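Local structure of proteolytically activated form of PPO4 Tyrosinase (Agaricus bisporus var. bisporus H97, 4OUA) at residues H56-F60 and D174-Y180; W186-V190 and I262-M266; V72-Y78 and G309-P315; P164-F170 and F274-F278; R191-K197 and V257-R263. The protein oxidises monophenols and o-diphenols at a paired copper site to reactive o-quinones, the first step of melanin formation in the mushroom. All coordinates share one frame; numbering follows the deposited sequence.

Interaction 1: H56-F60 and D174-Y180; sequences HGLPF and DPSFNGY. With NA (sodium ion), chain E; CU1 (copper (I) ion), chain C.
Lying beside the Pro59 ring, atom OD1 of Asp174 is gripped by two donors of one residue. Ser176 N reaches Asp174 OD1 at 2.7 Å on the anti side of the carboxylate, closing an Asx turn, while Ser176 OG comes from above the carboxylate plane. Held this way, with OG between the backbone N and the carbonyl carbon (chi1 61°), the hydroxyl of Ser176 meets Pro59 CB at 3.3 Å. With an alanine here instead of Asp174, Ser176 N and OG would probably lose their shared acceptor and the hydroxyl be set free to turn off the proline. Leu58 reaches two aromatic side chains of the 177-180 beta turn: its CB touches Phe177 CE1 at 3.8 Å, and its CD1 meets Tyr180 CE2 at 3.5 Å, the Leu58 and Tyr180 side chains coming from opposite directions. The same loop carries metal ligands. Gly57 O and Pro59 O, the proline entered through a cis peptide bond, bind sodium at 2.3 Å and 2.1 Å, with Gly54 O and two waters. His56, whose ND1 is hydrogen-bonded to Ala269 O, gives NE2 to copper at 2.1 Å; with His81 and His90 it forms the three-histidine CuA half of the dicopper centre of tyrosinases.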
# COMPACT_ATOMS: atom_id res chain seq x y z
N HIS A 56 0.37 5.23 9.45
CA HIS A 56 1.56 4.38 9.39
C HIS A 56 2.60 4.78 10.44
O HIS A 56 2.92 4.00 11.33
CB HIS A 56 2.17 4.44 7.99
CG HIS A 56 3.15 3.34 7.71
ND1 HIS A 56 4.51 3.51 7.81
CD2 HIS A 56 2.95 2.05 7.32
CE1 HIS A 56 5.12 2.37 7.50
NE2 HIS A 56 4.19 1.47 7.20
N GLY A 57 3.11 6.00 10.33
CA GLY A 57 4.11 6.49 11.26
C GLY A 57 3.69 7.78 11.94
O GLY A 57 2.67 7.82 12.63
N LEU A 58 4.48 8.83 11.76
CA LEU A 58 4.15 10.14 12.30
C LEU A 58 2.94 10.74 11.58
O LEU A 58 2.72 10.46 10.40
CB LEU A 58 5.34 11.09 12.19
CG LEU A 58 6.52 10.83 13.13
CD1 LEU A 58 7.70 11.72 12.76
CD2 LEU A 58 6.11 11.05 14.57
N PRO A 59 2.16 11.56 12.29
CA PRO A 59 2.38 11.86 13.71
C PRO A 59 1.92 10.74 14.62
O PRO A 59 1.16 9.87 14.19
CB PRO A 59 1.54 13.12 13.93
CG PRO A 59 0.42 12.97 12.96
CD PRO A 59 1.00 12.29 11.75
N PHE A 60 2.38 10.74 15.87
CA PHE A 60 1.98 9.72 16.82
C PHE A 60 0.66 10.09 17.50
O PHE A 60 0.62 10.38 18.69
CB PHE A 60 3.07 9.51 17.87
CG PHE A 60 4.37 9.03 17.30
CD1 PHE A 60 4.41 8.39 16.07
CD2 PHE A 60 5.56 9.20 18.00
CE1 PHE A 60 5.61 7.94 15.55
CE2 PHE A 60 6.75 8.76 17.48
CZ PHE A 60 6.78 8.13 16.25
N ASP A 174 3.90 19.16 9.40
CA ASP A 174 3.38 18.92 10.75
C ASP A 174 4.44 19.16 11.82
O ASP A 174 5.61 18.84 11.63
CB ASP A 174 2.84 17.50 10.86
CG ASP A 174 2.08 17.27 12.15
OD1 ASP A 174 2.73 17.01 13.19
OD2 ASP A 174 0.83 17.34 12.13
N PRO A 175 4.02 19.74 12.96
CA PRO A 175 4.89 20.05 14.09
C PRO A 175 5.59 18.82 14.68
O PRO A 175 6.50 18.97 15.49
CB PRO A 175 3.93 20.66 15.12
CG PRO A 175 2.79 21.17 14.31
CD PRO A 175 2.64 20.20 13.18
N SER A 176 5.17 17.63 14.27
CA SER A 176 5.76 16.40 14.79
C SER A 176 6.99 15.99 13.98
O SER A 176 7.59 14.95 14.24
CB SER A 176 4.73 15.26 14.79
OG SER A 176 4.25 14.99 13.48
N PHE A 177 7.36 16.81 13.00
CA PHE A 177 8.53 16.54 12.17
C PHE A 177 9.75 17.33 12.65
O PHE A 177 10.84 17.18 12.10
CB PHE A 177 8.26 16.88 10.70
CG PHE A 177 7.26 15.97 10.03
CD1 PHE A 177 6.51 15.07 10.77
CD2 PHE A 177 7.08 16.02 8.66
CE1 PHE A 177 5.60 14.24 10.14
CE2 PHE A 177 6.17 15.20 8.03
CZ PHE A 177 5.43 14.30 8.77
N ASN A 178 9.56 18.15 13.67
CA ASN A 178 10.58 19.11 14.11
C ASN A 178 11.94 18.50 14.44
O ASN A 178 12.97 18.97 13.96
CB ASN A 178 10.07 19.88 15.33
CG ASN A 178 8.86 20.75 15.01
OD1 ASN A 178 8.23 20.59 13.96
ND2 ASN A 178 8.53 21.67 15.91
N GLY A 179 11.95 17.44 15.25
CA GLY A 179 13.19 16.85 15.72
C GLY A 179 14.07 16.24 14.64
O GLY A 179 15.28 16.12 14.82
N TYR A 180 13.46 15.86 13.52
CA TYR A 180 14.17 15.15 12.45
C TYR A 180 14.75 16.12 11.42
O TYR A 180 14.02 16.83 10.73
CB TYR A 180 13.24 14.14 11.78
CG TYR A 180 12.46 13.30 12.76
CD1 TYR A 180 12.88 12.03 13.12
CD2 TYR A 180 11.30 13.79 13.35
CE1 TYR A 180 12.18 11.27 14.03
CE2 TYR A 180 10.58 13.03 14.27
CZ TYR A 180 11.03 11.77 14.60
OH TYR A 180 10.33 11.00 15.50
NA NA E . 0.46 8.18 13.10
CU CU1 C . 4.19 -0.57 7.42
O HOH W 1 6.13 -0.40 5.99
O HOH W 2 -1.92 8.11 13.15
O HOH W 3 0.20 6.89 14.84

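Interaction 2: W186-V190 and I262-M266; sequences WKTTV and IRGHM
Ile262 meets Trp186 at the start of a loop-on-loop contact in the central domain of tyrosinase, where the connection between the copper-carrying helices 246-258 and 277-295 folds against the loop 186-190. The methyl CD1 of Ile262 lies obliquely on the indole, 4.0 Å from Trp186 CZ2. Next, the carbonyl of Arg263 meets the indole at its edge, in the ring plane, with O 3.4 Å from Trp186 CH2. Gly264 CA lies 3.9 Å from Val190 O, where the backbones come nearest. His265 then fills the angle between Trp186 and Thr189. Its backbone N makes a long, weak bond to Val190 O (3.5 Å). Its CG stands anti to the carbonyl carbon (chi1 -71°), which turns one face of the imidazole to Thr189: Thr189 CA sits over that face, 3.6 Å from the centroid of the His265 ring, in a CH-pi contact. Trp186 meets the imidazole obliquely, planes at 39°, and Phe183 packs edge-to-face with both rings. Thr189 OG1 is hydrogen-bonded to Tyr168 N, and the indole NE1 to Lys197 O. Beyond the imidazole, Met266 O receives a weak hydrogen bond from ND1 of the copper ligand His254.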
# COMPACT_ATOMS: atom_id res chain seq x y z
N TRP A 186 11.91 19.73 4.48
CA TRP A 186 11.47 19.18 3.20
C TRP A 186 10.00 19.51 2.96
O TRP A 186 9.11 18.94 3.59
CB TRP A 186 11.70 17.67 3.14
CG TRP A 186 12.93 17.29 2.37
CD1 TRP A 186 13.53 18.00 1.37
CD2 TRP A 186 13.72 16.11 2.55
NE1 TRP A 186 14.64 17.34 0.92
CE2 TRP A 186 14.78 16.17 1.63
CE3 TRP A 186 13.64 15.01 3.41
CZ2 TRP A 186 15.75 15.17 1.53
CZ3 TRP A 186 14.60 14.02 3.31
CH2 TRP A 186 15.64 14.11 2.38
N LYS A 187 9.75 20.42 2.02
CA LYS A 187 8.40 20.89 1.75
C LYS A 187 7.52 19.78 1.17
O LYS A 187 6.35 19.66 1.53
CB LYS A 187 8.45 22.09 0.79
CG LYS A 187 9.41 23.19 1.24
CD LYS A 187 9.32 24.42 0.35
CE LYS A 187 7.98 25.12 0.51
NZ LYS A 187 7.81 25.70 1.87
N THR A 188 8.09 18.97 0.29
CA THR A 188 7.36 17.84 -0.27
C THR A 188 8.12 16.54 -0.00
O THR A 188 9.29 16.57 0.38
CB THR A 188 7.14 17.98 -1.79
OG1 THR A 188 8.33 17.61 -2.50
CG2 THR A 188 6.76 19.42 -2.15
N THR A 189 7.45 15.42 -0.20
CA THR A 189 8.11 14.12 -0.11
C THR A 189 9.16 13.97 -1.22
O THR A 189 9.00 14.50 -2.32
CB THR A 189 7.09 12.97 -0.21
OG1 THR A 189 6.36 13.07 -1.43
CG2 THR A 189 6.12 13.03 0.97
N VAL A 190 10.25 13.27 -0.91
CA VAL A 190 11.36 13.17 -1.85
C VAL A 190 11.82 11.73 -2.07
O VAL A 190 11.92 10.94 -1.13
CB VAL A 190 12.55 14.01 -1.38
CG1 VAL A 190 13.80 13.64 -2.16
CG2 VAL A 190 12.24 15.49 -1.54
N ILE A 262 21.39 10.55 0.96
CA ILE A 262 20.79 10.65 2.28
C ILE A 262 19.43 9.96 2.27
O ILE A 262 18.92 9.62 1.20
CB ILE A 262 20.63 12.12 2.73
CG1 ILE A 262 19.80 12.91 1.71
CG2 ILE A 262 21.99 12.78 2.91
CD1 ILE A 262 19.65 14.37 2.04
N ARG A 263 18.86 9.74 3.45
CA ARG A 263 17.60 9.01 3.54
C ARG A 263 16.40 9.86 3.14
O ARG A 263 16.20 10.96 3.66
CB ARG A 263 17.41 8.47 4.96
CG ARG A 263 18.49 7.51 5.41
CD ARG A 263 18.17 6.92 6.77
NE ARG A 263 18.02 7.95 7.80
CZ ARG A 263 17.65 7.71 9.05
NH1 ARG A 263 17.37 6.47 9.44
NH2 ARG A 263 17.54 8.71 9.91
N GLY A 264 15.60 9.34 2.22
CA GLY A 264 14.36 9.99 1.81
C GLY A 264 13.19 9.49 2.63
O GLY A 264 13.37 8.83 3.65
N HIS A 265 11.98 9.80 2.18
CA HIS A 265 10.78 9.43 2.92
C HIS A 265 10.49 7.93 2.89
O HIS A 265 10.18 7.33 3.92
CB HIS A 265 9.56 10.20 2.39
CG HIS A 265 9.58 11.66 2.73
ND1 HIS A 265 10.31 12.58 2.03
CD2 HIS A 265 8.95 12.35 3.71
CE1 HIS A 265 10.13 13.78 2.55
NE2 HIS A 265 9.31 13.67 3.58
N MET A 266 10.60 7.33 1.71
CA MET A 266 10.28 5.91 1.53
C MET A 266 11.17 4.98 2.35
O MET A 266 10.80 3.84 2.62
CB MET A 266 10.35 5.52 0.05
CG MET A 266 9.07 5.75 -0.72
SD MET A 266 7.72 4.66 -0.20
CE MET A 266 8.32 3.07 -0.76

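Interaction 3: V72-Y78 and G309-P315; sequences VPYESGY and GSMGFAP
Met311 pushes its side chain between Val72 and Tyr78. With CG anti to the backbone N (chi1 177°) and a bend only at the thioether (chi3 -82°), the chain runs out straight until SD stands over one face of the Tyr78 ring, 3.9 Å from the Tyr78 centroid. On the way, Met311 CG passes Val72 CG1 at 3.4 Å. The backbone of the same residue is bonded too: Met311 N donates to Gly77 O at 2.6 Å and 160°, and Met311 CA makes a CH...O contact with Tyr74 O. A second aromatic group lies at the other end, where Pro315 CD comes over one face of the Tyr74 ring, 3.8 Å from its centroid, in a CH-pi contact. Gly309 lies beside the Tyr74 ring, its C 3.9 Å from Tyr74 CD2. Pro73 CG rests on Gly312 O at 3.3 Å. In the next layer, Ser310 N bonds to Phe313 O at 2.9 Å, curling 309-315 back on itself; Gly309 N is held by Glu306, and Tyr78 OH weakly by Trp63 N. A Met-aromatic contact of this kind thus joins the connection between the paired strands 304-305 and 318-319 to the loop that leads into the copper ligand His81.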
# COMPACT_ATOMS: atom_id res chain seq x y z
N VAL A 72 -3.87 5.29 24.20
CA VAL A 72 -3.17 4.24 23.47
C VAL A 72 -2.01 3.68 24.29
O VAL A 72 -1.30 4.44 24.96
CB VAL A 72 -2.65 4.74 22.12
CG1 VAL A 72 -3.80 4.94 21.14
CG2 VAL A 72 -1.87 6.04 22.30
N PRO A 73 -1.82 2.36 24.24
CA PRO A 73 -0.82 1.64 25.04
C PRO A 73 0.63 1.99 24.70
O PRO A 73 1.54 1.51 25.37
CB PRO A 73 -1.10 0.17 24.71
CG PRO A 73 -1.74 0.20 23.37
CD PRO A 73 -2.57 1.45 23.36
N TYR A 74 0.84 2.81 23.67
CA TYR A 74 2.20 3.12 23.23
C TYR A 74 2.21 4.26 22.23
O TYR A 74 1.50 4.23 21.22
CB TYR A 74 2.85 1.87 22.63
CG TYR A 74 4.35 1.92 22.55
CD1 TYR A 74 5.13 1.83 23.70
CD2 TYR A 74 5.01 2.03 21.33
CE1 TYR A 74 6.51 1.87 23.64
CE2 TYR A 74 6.39 2.07 21.26
CZ TYR A 74 7.13 1.99 22.42
OH TYR A 74 8.51 2.02 22.35
N GLU A 75 3.02 5.28 22.50
CA GLU A 75 3.12 6.43 21.61
C GLU A 75 4.10 6.15 20.47
O GLU A 75 5.32 6.21 20.65
CB GLU A 75 3.56 7.68 22.38
CG GLU A 75 3.56 8.95 21.53
CD GLU A 75 4.01 10.17 22.31
OE1 GLU A 75 4.50 10.00 23.45
OE2 GLU A 75 3.88 11.29 21.78
N SER A 76 3.55 5.85 19.30
CA SER A 76 4.35 5.54 18.12
C SER A 76 3.43 5.39 16.91
O SER A 76 2.26 5.75 16.97
CB SER A 76 5.16 4.26 18.34
OG SER A 76 5.94 3.94 17.20
N GLY A 77 3.97 4.86 15.82
CA GLY A 77 3.18 4.62 14.63
C GLY A 77 2.16 3.51 14.85
O GLY A 77 2.17 2.85 15.89
N TYR A 78 1.27 3.32 13.89
CA TYR A 78 0.29 2.25 13.96
C TYR A 78 0.80 0.98 13.30
O TYR A 78 0.48 -0.13 13.73
CB TYR A 78 -1.03 2.67 13.30
CG TYR A 78 -2.05 3.27 14.23
CD1 TYR A 78 -2.60 2.53 15.27
CD2 TYR A 78 -2.49 4.58 14.05
CE1 TYR A 78 -3.54 3.08 16.11
CE2 TYR A 78 -3.43 5.14 14.89
CZ TYR A 78 -3.96 4.38 15.92
OH TYR A 78 -4.90 4.93 16.76
N GLY A 309 7.24 -2.36 18.63
CA GLY A 309 6.30 -1.54 19.37
C GLY A 309 5.54 -0.60 18.45
O GLY A 309 6.13 0.12 17.65
N SER A 310 4.21 -0.61 18.56
CA SER A 310 3.37 0.26 17.76
C SER A 310 2.25 0.82 18.63
O SER A 310 2.08 0.39 19.77
CB SER A 310 2.79 -0.49 16.56
OG SER A 310 1.89 -1.50 16.99
N MET A 311 1.49 1.78 18.12
CA MET A 311 0.47 2.42 18.94
C MET A 311 -0.67 1.45 19.27
O MET A 311 -1.55 1.76 20.08
CB MET A 311 -0.07 3.68 18.24
CG MET A 311 -1.21 4.41 18.96
SD MET A 311 -1.79 5.90 18.10
CE MET A 311 -0.56 7.11 18.61
N GLY A 312 -0.66 0.27 18.66
CA GLY A 312 -1.65 -0.74 18.97
C GLY A 312 -1.15 -1.66 20.07
O GLY A 312 -1.91 -2.06 20.95
N PHE A 313 0.14 -1.99 20.02
CA PHE A 313 0.73 -2.91 20.98
C PHE A 313 2.07 -2.41 21.51
O PHE A 313 2.96 -2.05 20.74
CB PHE A 313 0.92 -4.29 20.36
CG PHE A 313 -0.27 -4.78 19.59
CD1 PHE A 313 -1.38 -5.28 20.24
CD2 PHE A 313 -0.28 -4.73 18.20
CE1 PHE A 313 -2.47 -5.74 19.53
CE2 PHE A 313 -1.37 -5.18 17.49
CZ PHE A 313 -2.47 -5.68 18.15
N ALA A 314 2.21 -2.39 22.83
CA ALA A 314 3.48 -2.04 23.46
C ALA A 314 4.46 -3.20 23.33
O ALA A 314 4.04 -4.35 23.18
CB ALA A 314 3.27 -1.68 24.92
N PRO A 315 5.76 -2.90 23.39
CA PRO A 315 6.80 -3.92 23.22
C PRO A 315 6.73 -5.01 24.28
O PRO A 315 6.79 -4.72 25.47
CB PRO A 315 8.10 -3.12 23.34
CG PRO A 315 7.73 -1.90 24.12
CD PRO A 315 6.33 -1.58 23.70

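Interaction 4: P164-F170 and F274-F278; sequences PILRYSF and FDPIF
The two backbones run closest where Ile165 faces Pro276, CA atoms 5.4 Å apart, and where Arg167 faces Asp275, yet no hydrogen bond crosses between them. Packing does the work instead. The ring of Pro276 is set against the carbonyls of Pro164 and Ile165, Pro276 CB lying 3.2 Å from Ile165 O and Pro276 CG 3.5 Å from Pro164 O. Beside it, Tyr168 CB rests on Phe274 O at 3.4 Å. The aromatic part of the contact is Phe170 on Phe274: the side chains cross at about a right angle, and Phe170 brings its CE2 over one face of the Phe274 ring, offset toward the rim, 3.5 Å from Phe274 CD1. The two planes are inclined at 53°, so the pair is oblique. Asp275, with CG anti to its own N (chi1 -166°), turns its carboxylate to the helix that follows. Its OD1 caps Ile277 N at 3.1 Å with a nearly straight bond of 171°, and also meets Arg191 NH2 in a salt bridge, so one buried oxygen serves two groups. The hydroxyl of Tyr168 bonds to Gln43. Around this entry to helix 277-295, which carries the copper ligand His282, Pro164 and Ile165 pack on helix 25-39, the three aromatic side chains lean on helix 49-54, and Ile165 and Ile277 both reach Ile143 of helix 141-144.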
# COMPACT_ATOMS: atom_id res chain seq x y z
N PRO A 164 -0.04 14.04 -9.15
CA PRO A 164 -0.09 13.89 -7.69
C PRO A 164 0.56 12.60 -7.21
O PRO A 164 0.72 12.39 -6.01
CB PRO A 164 -1.59 13.90 -7.39
CG PRO A 164 -2.20 13.29 -8.61
CD PRO A 164 -1.34 13.74 -9.77
N ILE A 165 0.93 11.74 -8.16
CA ILE A 165 1.52 10.44 -7.83
C ILE A 165 3.00 10.56 -7.48
O ILE A 165 3.53 9.75 -6.71
CB ILE A 165 1.35 9.44 -8.99
CG1 ILE A 165 -0.14 9.24 -9.31
CG2 ILE A 165 2.00 8.11 -8.66
CD1 ILE A 165 -0.40 8.23 -10.40
N LEU A 166 3.66 11.56 -8.03
CA LEU A 166 5.09 11.75 -7.80
C LEU A 166 5.42 12.06 -6.34
O LEU A 166 6.33 11.48 -5.76
CB LEU A 166 5.64 12.86 -8.70
CG LEU A 166 5.68 12.58 -10.20
CD1 LEU A 166 6.44 13.68 -10.93
CD2 LEU A 166 6.30 11.22 -10.48
N ARG A 167 4.67 12.98 -5.75
CA ARG A 167 4.99 13.46 -4.41
C ARG A 167 3.78 14.07 -3.72
O ARG A 167 2.85 14.54 -4.37
CB ARG A 167 6.12 14.49 -4.48
CG ARG A 167 5.74 15.74 -5.25
CD ARG A 167 6.93 16.64 -5.50
NE ARG A 167 7.94 16.00 -6.34
CZ ARG A 167 7.94 16.03 -7.67
NH1 ARG A 167 6.98 16.66 -8.33
NH2 ARG A 167 8.90 15.42 -8.35
N TYR A 168 3.80 14.07 -2.39
CA TYR A 168 2.80 14.79 -1.61
C TYR A 168 3.38 16.09 -1.07
O TYR A 168 4.52 16.12 -0.60
CB TYR A 168 2.27 13.94 -0.45
CG TYR A 168 1.43 14.72 0.53
CD1 TYR A 168 0.17 15.19 0.18
CD2 TYR A 168 1.90 14.99 1.81
CE1 TYR A 168 -0.60 15.91 1.08
CE2 TYR A 168 1.13 15.71 2.71
CZ TYR A 168 -0.11 16.17 2.34
OH TYR A 168 -0.88 16.88 3.23
N SER A 169 2.60 17.17 -1.14
CA SER A 169 3.03 18.45 -0.61
C SER A 169 2.41 18.70 0.75
O SER A 169 1.19 18.82 0.87
CB SER A 169 2.66 19.58 -1.58
OG SER A 169 3.27 19.40 -2.85
N PHE A 170 3.25 18.77 1.78
CA PHE A 170 2.77 19.04 3.13
C PHE A 170 2.21 20.46 3.25
O PHE A 170 2.78 21.40 2.70
CB PHE A 170 3.88 18.82 4.16
CG PHE A 170 4.30 17.39 4.31
CD1 PHE A 170 5.31 16.85 3.53
CD2 PHE A 170 3.68 16.57 5.24
CE1 PHE A 170 5.69 15.53 3.67
CE2 PHE A 170 4.06 15.25 5.39
CZ PHE A 170 5.06 14.73 4.60
N PHE A 274 3.73 8.78 3.53
CA PHE A 274 3.41 10.06 2.91
C PHE A 274 3.74 10.10 1.42
O PHE A 274 3.20 10.92 0.68
CB PHE A 274 4.14 11.20 3.64
CG PHE A 274 3.65 11.43 5.04
CD1 PHE A 274 2.48 12.13 5.27
CD2 PHE A 274 4.36 10.95 6.13
CE1 PHE A 274 2.02 12.34 6.56
CE2 PHE A 274 3.91 11.16 7.42
CZ PHE A 274 2.74 11.86 7.63
N ASP A 275 4.63 9.21 0.98
CA ASP A 275 4.95 9.11 -0.44
C ASP A 275 3.86 8.31 -1.15
O ASP A 275 3.62 7.15 -0.81
CB ASP A 275 6.32 8.45 -0.64
CG ASP A 275 6.85 8.62 -2.05
OD1 ASP A 275 6.06 8.54 -3.01
OD2 ASP A 275 8.07 8.83 -2.21
N PRO A 276 3.21 8.93 -2.14
CA PRO A 276 2.09 8.34 -2.89
C PRO A 276 2.39 6.95 -3.46
O PRO A 276 1.47 6.15 -3.63
CB PRO A 276 1.86 9.34 -4.02
CG PRO A 276 2.32 10.64 -3.45
CD PRO A 276 3.50 10.31 -2.58
N ILE A 277 3.66 6.66 -3.74
CA ILE A 277 4.02 5.38 -4.32
C ILE A 277 3.97 4.27 -3.27
O ILE A 277 4.05 3.08 -3.60
CB ILE A 277 5.43 5.42 -4.95
CG1 ILE A 277 5.59 4.30 -5.98
CG2 ILE A 277 6.50 5.33 -3.87
CD1 ILE A 277 6.94 4.28 -6.66
N PHE A 278 3.83 4.67 -2.01
CA PHE A 278 3.76 3.73 -0.89
C PHE A 278 2.57 2.78 -1.04
O PHE A 278 2.64 1.61 -0.66
CB PHE A 278 3.66 4.50 0.43
CG PHE A 278 3.36 3.63 1.62
CD1 PHE A 278 4.39 3.08 2.37
CD2 PHE A 278 2.06 3.39 2.01
CE1 PHE A 278 4.12 2.29 3.47
CE2 PHE A 278 1.78 2.61 3.11
CZ PHE A 278 2.81 2.05 3.84

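Interaction 5: R191-K197 and V257-R263; sequences RNPDADK and VGRGAIR
Where helix 246-258 ends, its last residues and the loop beyond them, starting with Arg259, dock on the segment 191-197: Val257 O receives Asn192 N at 2.8 Å, a weak bond bent to 119°. A stronger bond follows, from Ala261 N to Pro193 O at 2.9 Å and 145°. Between the two lies Gly260, its CA in a CH...O contact with Pro193 O; its own N bonds to Ile262 O within the loop. Ile262 packs on Pro193 and Lys197. Its CG1, placed between the backbone N and the carbonyl carbon (chi1 56°), crosses Pro193 CG at 3.7 Å, and CD1 goes on to Lys197 CG, also 3.7 Å away, with Asp194 O beside the same branch. A serine in its place would probably open a gap between Pro193 and the Lys197 chain, which would lose the methyl it rests on. Nearby, Ala261 CB lies against the peptide of Asp194 and Ala195. At the helix end, the extended chain of Arg191 runs alongside Val257, CG to Val257 CG1 3.7 Å, before its NH1 bonds to Ile143 O. Lys207 of helix 201-224 gives NZ to both Asn192 OD1 and Arg259 O, bridging these two acceptors. The contact thus ties the end of the His250- and His254-bearing helix to the start of helix 201-224 and to helix 141-144.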
# COMPACT_ATOMS: atom_id res chain seq x y z
N ARG A 191 12.12 11.40 -3.32
CA ARG A 191 12.59 10.07 -3.69
C ARG A 191 14.06 10.09 -4.11
O ARG A 191 14.45 10.86 -4.99
CB ARG A 191 11.74 9.49 -4.82
CG ARG A 191 10.29 9.26 -4.46
CD ARG A 191 9.48 8.84 -5.68
NE ARG A 191 8.05 8.79 -5.39
CZ ARG A 191 7.10 8.62 -6.31
NH1 ARG A 191 7.43 8.48 -7.58
NH2 ARG A 191 5.83 8.59 -5.95
N ASN A 192 14.86 9.23 -3.48
CA ASN A 192 16.26 9.07 -3.85
C ASN A 192 17.03 10.39 -3.83
O ASN A 192 17.59 10.80 -4.85
CB ASN A 192 16.36 8.43 -5.24
CG ASN A 192 17.73 7.82 -5.50
OD1 ASN A 192 18.36 7.27 -4.61
ND2 ASN A 192 18.18 7.91 -6.75
N PRO A 193 17.07 11.06 -2.67
CA PRO A 193 17.68 12.39 -2.54
C PRO A 193 19.21 12.36 -2.62
O PRO A 193 19.83 11.37 -2.25
CB PRO A 193 17.23 12.85 -1.16
CG PRO A 193 17.03 11.59 -0.39
CD PRO A 193 16.51 10.59 -1.39
N ASP A 194 19.79 13.46 -3.10
CA ASP A 194 21.24 13.59 -3.17
C ASP A 194 21.81 14.14 -1.87
O ASP A 194 21.11 14.23 -0.86
CB ASP A 194 21.64 14.50 -4.34
CG ASP A 194 21.54 13.81 -5.69
OD1 ASP A 194 21.75 12.58 -5.75
OD2 ASP A 194 21.25 14.50 -6.69
N ALA A 195 23.09 14.52 -1.90
CA ALA A 195 23.75 15.09 -0.74
C ALA A 195 23.30 16.53 -0.50
O ALA A 195 23.40 17.04 0.62
CB ALA A 195 25.26 15.03 -0.90
N ASP A 196 22.80 17.17 -1.55
CA ASP A 196 22.29 18.53 -1.44
C ASP A 196 20.79 18.53 -1.20
O ASP A 196 20.13 19.57 -1.32
CB ASP A 196 22.63 19.33 -2.70
CG ASP A 196 21.96 18.79 -3.94
OD1 ASP A 196 21.62 17.58 -3.96
OD2 ASP A 196 21.78 19.56 -4.91
N LYS A 197 20.26 17.36 -0.87
CA LYS A 197 18.85 17.19 -0.51
C LYS A 197 17.90 17.34 -1.70
O LYS A 197 16.68 17.38 -1.53
CB LYS A 197 18.47 18.18 0.59
CG LYS A 197 19.33 18.07 1.84
CD LYS A 197 19.00 19.17 2.84
CE LYS A 197 19.92 19.11 4.05
NZ LYS A 197 21.36 19.17 3.67
N VAL A 257 13.69 3.22 -3.29
CA VAL A 257 13.01 4.47 -3.60
C VAL A 257 13.45 5.62 -2.69
O VAL A 257 13.65 6.74 -3.16
CB VAL A 257 11.48 4.31 -3.49
CG1 VAL A 257 10.79 5.65 -3.68
CG2 VAL A 257 10.98 3.29 -4.49
N GLY A 258 13.59 5.34 -1.40
CA GLY A 258 13.86 6.38 -0.43
C GLY A 258 15.32 6.66 -0.15
O GLY A 258 15.70 7.79 0.14
N ARG A 259 16.15 5.62 -0.25
CA ARG A 259 17.56 5.74 0.12
C ARG A 259 18.44 6.16 -1.06
O ARG A 259 18.71 5.36 -1.96
CB ARG A 259 18.06 4.42 0.70
CG ARG A 259 19.44 4.48 1.34
CD ARG A 259 19.44 5.38 2.56
NE ARG A 259 20.63 5.18 3.39
CZ ARG A 259 21.79 5.79 3.19
NH1 ARG A 259 21.93 6.65 2.20
NH2 ARG A 259 22.81 5.54 3.99
N GLY A 260 18.89 7.41 -1.04
CA GLY A 260 19.85 7.89 -2.01
C GLY A 260 21.20 8.12 -1.34
O GLY A 260 21.75 7.21 -0.73
N ALA A 261 21.72 9.34 -1.46
CA ALA A 261 22.91 9.72 -0.72
C ALA A 261 22.53 9.91 0.75
O ALA A 261 23.25 9.49 1.65
CB ALA A 261 23.53 10.99 -1.29
N ILE A 262 21.39 10.55 0.96
CA ILE A 262 20.79 10.65 2.28
C ILE A 262 19.43 9.96 2.27
O ILE A 262 18.92 9.62 1.20
CB ILE A 262 20.63 12.12 2.73
CG1 ILE A 262 19.80 12.91 1.71
CG2 ILE A 262 21.99 12.78 2.91
CD1 ILE A 262 19.65 14.37 2.04
N ARG A 263 18.86 9.74 3.45
CA ARG A 263 17.60 9.01 3.54
C ARG A 263 16.40 9.86 3.14
O ARG A 263 16.20 10.96 3.66
CB ARG A 263 17.41 8.47 4.96
CG ARG A 263 18.49 7.51 5.41
CD ARG A 263 18.17 6.92 6.77
NE ARG A 263 18.02 7.95 7.80
CZ ARG A 263 17.65 7.71 9.05
NH1 ARG A 263 17.37 6.47 9.44
NH2 ARG A 263 17.54 8.71 9.91

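How the interactions relate
The loop between strand 158-162 and helix 201-224 supplies, in chain order, 164-170 (interaction 4), 174-180 (interaction 1), 186-190 (interaction 2) and 191-197 (interaction 5). Interactions 2 and 5 have centres about 7 Å apart and share Ile262 and Arg263; the centre of interaction 4 lies about 10 Å from that of interaction 2 and 16 Å from that of interaction 1. Interaction 3 joins the loop before helix 86-109 to the connection between strands 304-305 and 318-319; its centre is about 15 Å from that of interaction 1, which it touches through Phe60. One long loop thus packs against elements that carry ligands of both coppers.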